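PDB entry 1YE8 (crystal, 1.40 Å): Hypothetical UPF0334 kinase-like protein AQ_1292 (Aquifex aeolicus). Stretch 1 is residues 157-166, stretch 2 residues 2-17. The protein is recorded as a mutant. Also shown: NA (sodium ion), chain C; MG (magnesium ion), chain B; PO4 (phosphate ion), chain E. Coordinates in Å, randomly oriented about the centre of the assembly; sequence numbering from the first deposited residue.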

# COMPACT_ATOMS: atom_id res chain seq x y z
N LEU A 157 2.38 0.88 14.20
CA LEU A 157 1.79 2.05 13.54
C LEU A 157 2.82 3.18 13.60
O LEU A 157 3.23 3.62 14.68
CB LEU A 157 0.47 2.45 14.22
CG LEU A 157 -0.22 3.70 13.63
CD1 LEU A 157 -0.70 3.52 12.17
CD2 LEU A 157 -1.40 4.12 14.50
N ILE A 158 3.23 3.65 12.42
CA ILE A 158 4.25 4.70 12.32
C ILE A 158 3.66 5.92 11.65
O ILE A 158 3.15 5.84 10.53
CB ILE A 158 5.47 4.18 11.55
CG1 ILE A 158 6.25 3.21 12.44
CG2 ILE A 158 6.40 5.34 11.11
CD1 ILE A 158 7.11 2.24 11.69
N GLU A 159 3.72 7.06 12.35
CA GLU A 159 3.32 8.34 11.77
C GLU A 159 4.55 8.97 11.18
O GLU A 159 5.43 9.48 11.90
CB GLU A 159 2.64 9.25 12.81
CG GLU A 159 2.09 10.53 12.19
CD GLU A 159 1.01 11.22 13.00
OE1 GLU A 159 0.52 10.69 14.01
OE2 GLU A 159 0.59 12.32 12.59
N LEU A 160 4.63 8.93 9.86
CA LEU A 160 5.80 9.43 9.12
C LEU A 160 5.73 10.94 9.07
O LEU A 160 4.69 11.51 8.72
CB LEU A 160 5.80 8.85 7.71
CG LEU A 160 7.08 9.10 6.91
CD1 LEU A 160 8.28 8.42 7.57
CD2 LEU A 160 6.92 8.60 5.48
N THR A 161 6.85 11.60 9.40
CA THR A 161 6.92 13.07 9.42
C THR A 161 8.21 13.55 8.79
O THR A 161 9.14 12.77 8.58
CB THR A 161 6.89 13.60 10.87
OG1 THR A 161 8.09 13.19 11.54
CG2 THR A 161 5.75 12.98 11.69
N PRO A 162 8.33 14.86 8.51
CA PRO A 162 9.61 15.39 8.03
C PRO A 162 10.76 15.17 9.02
O PRO A 162 11.91 15.09 8.58
CB PRO A 162 9.30 16.88 7.83
CG PRO A 162 7.81 16.92 7.61
CD PRO A 162 7.29 15.91 8.60
N GLU A 163 10.45 15.01 10.30
CA GLU A 163 11.45 14.87 11.37
C GLU A 163 11.92 13.44 11.64
O GLU A 163 12.94 13.25 12.30
CB GLU A 163 10.92 15.46 12.67
CG GLU A 163 10.74 16.98 12.64
CD GLU A 163 9.44 17.41 11.98
OE1 GLU A 163 8.50 16.59 11.87
OE2 GLU A 163 9.35 18.57 11.57
N ASN A 164 11.17 12.44 11.17
CA ASN A 164 11.60 11.05 11.33
C ASN A 164 11.82 10.32 9.99
O ASN A 164 12.31 9.20 9.97
CB ASN A 164 10.67 10.27 12.27
CG ASN A 164 9.28 10.01 11.68
OD1 ASN A 164 9.05 10.24 10.49
ND2 ASN A 164 8.37 9.56 12.51
N ARG A 165 11.44 10.98 8.90
CA ARG A 165 11.63 10.55 7.51
C ARG A 165 12.95 9.82 7.23
O ARG A 165 12.98 8.74 6.61
CB ARG A 165 11.57 11.82 6.64
CG ARG A 165 11.35 11.64 5.19
CD ARG A 165 10.44 12.69 4.62
NE ARG A 165 11.05 14.02 4.61
CZ ARG A 165 10.36 15.12 4.34
NH1 ARG A 165 9.06 15.05 4.08
NH2 ARG A 165 10.97 16.31 4.35
N ASP A 166 14.04 10.42 7.69
CA ASP A 166 15.39 9.99 7.32
C ASP A 166 16.01 9.02 8.31
O ASP A 166 17.11 8.54 8.09
CB ASP A 166 16.29 11.22 7.12
CG ASP A 166 15.80 12.14 6.00
OD1 ASP A 166 15.47 11.63 4.91
OD2 ASP A 166 15.71 13.38 6.14
NA NA C . 1.55 10.88 2.39
MG MG B . 2.14 7.97 -1.77
P PO4 E . 3.44 10.54 0.06
O1 PO4 E . 3.34 9.10 -0.43
O2 PO4 E . 4.72 11.23 -0.32
O3 PO4 E . 3.35 10.49 1.56
O4 PO4 E . 2.28 11.33 -0.48
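Stretch 2 2-17: KIIITGEPGVGKTTLV

The most unusual feature of this contact is that an arginine of stretch 1 is hydrogen-bonded to the backbone of a phosphate-binding loop. Arg165 reaches from the loop of stretch 1 to the backbone of stretch 2, and its NH1 donates a hydrogen bond to Val11 O at 3.0 Å. The carbonyl lies at the edge of the guanidinium, near its plane, where the N-H groups point. Val11 belongs to the loop that holds the phosphate ion.

Stretch 2 begins as a strand, with extended backbone angles. It runs parallel to the strand of stretch 1 that contains Leu157 and Ile158. The two axes approach to 4.8 Å and cross at -22°. Leu157 pairs with Ile4, Ile158 with Ile5, and Glu159 with Thr6, with CA atoms 4.9 to 5.0 Å apart. The hydrogen bonds alternate in the manner of a parallel sheet. Ile158 N donates to Ile4 O at 2.9 Å, and Thr6 N donates to Ile158 O at 2.9 Å. Leu160 N then donates to Thr6 O at 2.8 Å. All three are close to straight. Two of the same carbonyls also take a CA-H...O contact: Leu157 CA lies 3.5 Å from Ile4 O, and Ile5 CA lies 3.5 Å from Ile158 O.

The side chains of Leu157, Ile4, Glu159 and Thr6 share one face of the sheet. There Leu157 CD1 packs 3.8 Å from Ile4 CG2 and 4.0 Å from Thr6 CG2. Ile158 and Ile5 point to the other face. Ile158 CD1 meets Ile3 CG2 at 4.2 Å.

Leu160 has the largest area covered by stretch 2. Its CA-to-CB bond points toward stretch 2, and the residue is buried. Leu160 CB lies 4.1 Å from Ile5 CG2, Leu160 CD2 lies 4.1 Å from Val11 CG1, and Leu160 CD1 lies 3.8 Å from Leu16 CD2. One leucine thus touches the strand, the loop and the helix of stretch 2.

Gly7 follows Thr6 and still lies beside Leu160, with their CA atoms 5.1 Å apart. A CB on Gly7 would clash with Leu160 O, at 2.7 Å, and the backbone angles by themselves call for glycine. A type II turn runs from Glu8 to Val11. Water 1 bridges the two stretches here: it accepts from Glu8 N at 2.9 Å and donates to Leu160 O at 2.6 Å. Val11 CG2 rests 3.7 Å from Thr161 CA and 3.9 Å from Pro162 CD.

Gly12 is at the N-cap position, right before the helix that starts at Lys13. Backbone nitrogens of the loop and the helix start donate to the phosphate: Gly10 N is 2.8 Å from PO4 O4, Lys13 N is 2.7 Å from PO4 O3, and Thr14 N is 3.0 Å from PO4 O1, all as hydrogen bonds. Thr14 OG1 binds the magnesium ion at 2.1 Å.

Within stretch 1, Asn164 ties the loop back on itself. Asn164 ND2 donates to Glu159 O at 3.0 Å, and Thr161 N donates to Asn164 OD1 at 2.8 Å.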

# COMPACT_ATOMS: atom_id res chain seq x y z
N LYS A 2 3.07 -6.65 11.02
CA LYS A 2 2.33 -5.72 10.14
C LYS A 2 2.86 -4.33 10.42
O LYS A 2 2.77 -3.86 11.57
CB LYS A 2 0.81 -5.72 10.44
CG LYS A 2 0.07 -7.07 10.40
CD LYS A 2 -0.02 -7.61 8.98
CE LYS A 2 -0.85 -8.87 8.82
NZ LYS A 2 -0.42 -9.98 9.71
N ILE A 3 3.45 -3.69 9.42
CA ILE A 3 3.94 -2.31 9.55
C ILE A 3 2.96 -1.41 8.81
O ILE A 3 2.77 -1.57 7.59
CB ILE A 3 5.34 -2.15 8.87
CG1 ILE A 3 6.36 -3.21 9.36
CG2 ILE A 3 5.86 -0.73 9.06
CD1 ILE A 3 6.73 -3.06 10.82
N ILE A 4 2.32 -0.49 9.55
CA ILE A 4 1.35 0.43 8.96
C ILE A 4 1.95 1.82 9.01
O ILE A 4 2.21 2.36 10.09
CB ILE A 4 0.02 0.39 9.74
CG1 ILE A 4 -0.54 -1.03 9.76
CG2 ILE A 4 -0.98 1.37 9.10
CD1 ILE A 4 -1.80 -1.20 10.52
N ILE A 5 2.16 2.41 7.84
CA ILE A 5 2.76 3.74 7.71
C ILE A 5 1.68 4.74 7.34
O ILE A 5 0.96 4.56 6.35
CB ILE A 5 3.88 3.73 6.64
CG1 ILE A 5 4.98 2.73 7.00
CG2 ILE A 5 4.45 5.16 6.47
CD1 ILE A 5 5.83 2.31 5.82
N THR A 6 1.56 5.78 8.14
CA THR A 6 0.58 6.83 7.88
C THR A 6 1.27 8.19 7.93
O THR A 6 2.45 8.27 8.25
CB THR A 6 -0.60 6.66 8.87
OG1 THR A 6 -1.71 7.49 8.47
CG2 THR A 6 -0.26 7.08 10.34
N GLY A 7 0.55 9.24 7.56
CA GLY A 7 1.11 10.57 7.58
C GLY A 7 0.46 11.45 6.55
O GLY A 7 -0.35 10.99 5.75
N GLU A 8 0.83 12.73 6.56
CA GLU A 8 0.18 13.72 5.71
C GLU A 8 0.43 13.43 4.23
O GLU A 8 1.46 12.85 3.88
CB GLU A 8 0.63 15.15 6.06
CG GLU A 8 0.51 15.57 7.54
CD GLU A 8 -0.91 15.58 8.13
OE1 GLU A 8 -1.86 15.89 7.34
OE2 GLU A 8 -1.09 15.31 9.38
N PRO A 9 -0.50 13.82 3.34
CA PRO A 9 -0.24 13.72 1.90
C PRO A 9 1.07 14.44 1.57
O PRO A 9 1.27 15.55 2.08
CB PRO A 9 -1.42 14.48 1.29
CG PRO A 9 -2.49 14.42 2.30
CD PRO A 9 -1.82 14.41 3.63
N GLY A 10 1.95 13.82 0.79
CA GLY A 10 3.18 14.45 0.37
C GLY A 10 4.37 14.28 1.29
O GLY A 10 5.48 14.68 0.93
N VAL A 11 4.17 13.67 2.47
CA VAL A 11 5.25 13.53 3.44
C VAL A 11 6.34 12.53 3.03
O VAL A 11 7.46 12.60 3.53
CB VAL A 11 4.72 13.23 4.88
CG1 VAL A 11 4.31 11.76 5.01
CG2 VAL A 11 5.77 13.60 5.92
N GLY A 12 6.00 11.59 2.14
CA GLY A 12 6.97 10.63 1.66
C GLY A 12 6.69 9.17 1.95
O GLY A 12 7.63 8.36 2.04
N LYS A 13 5.41 8.80 2.10
CA LYS A 13 5.05 7.41 2.39
C LYS A 13 5.47 6.45 1.27
O LYS A 13 6.09 5.42 1.54
CB LYS A 13 3.56 7.25 2.70
CG LYS A 13 3.10 8.05 3.92
CD LYS A 13 1.73 7.63 4.43
CE LYS A 13 0.60 7.81 3.44
NZ LYS A 13 0.20 9.22 3.32
N THR A 14 5.15 6.79 0.02
CA THR A 14 5.57 5.97 -1.13
C THR A 14 7.09 5.87 -1.22
O THR A 14 7.63 4.79 -1.44
CB THR A 14 5.00 6.55 -2.42
OG1 THR A 14 3.57 6.54 -2.35
CG2 THR A 14 5.36 5.67 -3.64
N THR A 15 7.77 7.00 -1.03
CA THR A 15 9.22 7.04 -1.06
C THR A 15 9.81 6.08 -0.05
O THR A 15 10.74 5.34 -0.35
CB THR A 15 9.70 8.47 -0.79
OG1 THR A 15 9.43 9.26 -1.95
CG2 THR A 15 11.23 8.54 -0.62
N LEU A 16 9.28 6.10 1.17
CA LEU A 16 9.74 5.18 2.19
C LEU A 16 9.44 3.72 1.80
O LEU A 16 10.31 2.85 1.93
CB LEU A 16 9.09 5.51 3.54
CG LEU A 16 9.36 4.57 4.70
CD1 LEU A 16 10.86 4.42 5.00
CD2 LEU A 16 8.62 5.05 5.92
N VAL A 17 8.22 3.45 1.32
CA VAL A 17 7.89 2.10 0.87
C VAL A 17 8.88 1.61 -0.21
O VAL A 17 9.33 0.47 -0.15
CB VAL A 17 6.42 2.00 0.41
CG1 VAL A 17 6.16 0.67 -0.32
CG2 VAL A 17 5.49 2.12 1.61
O HOH W 1 2.92 13.45 8.41
O HOH W 2 0.89 13.41 10.11
O HOH W 3 1.14 7.29 -3.42
O HOH W 4 1.28 6.84 -0.54
O HOH W 5 3.56 9.43 -3.01
O HOH W 6 0.17 8.89 0.64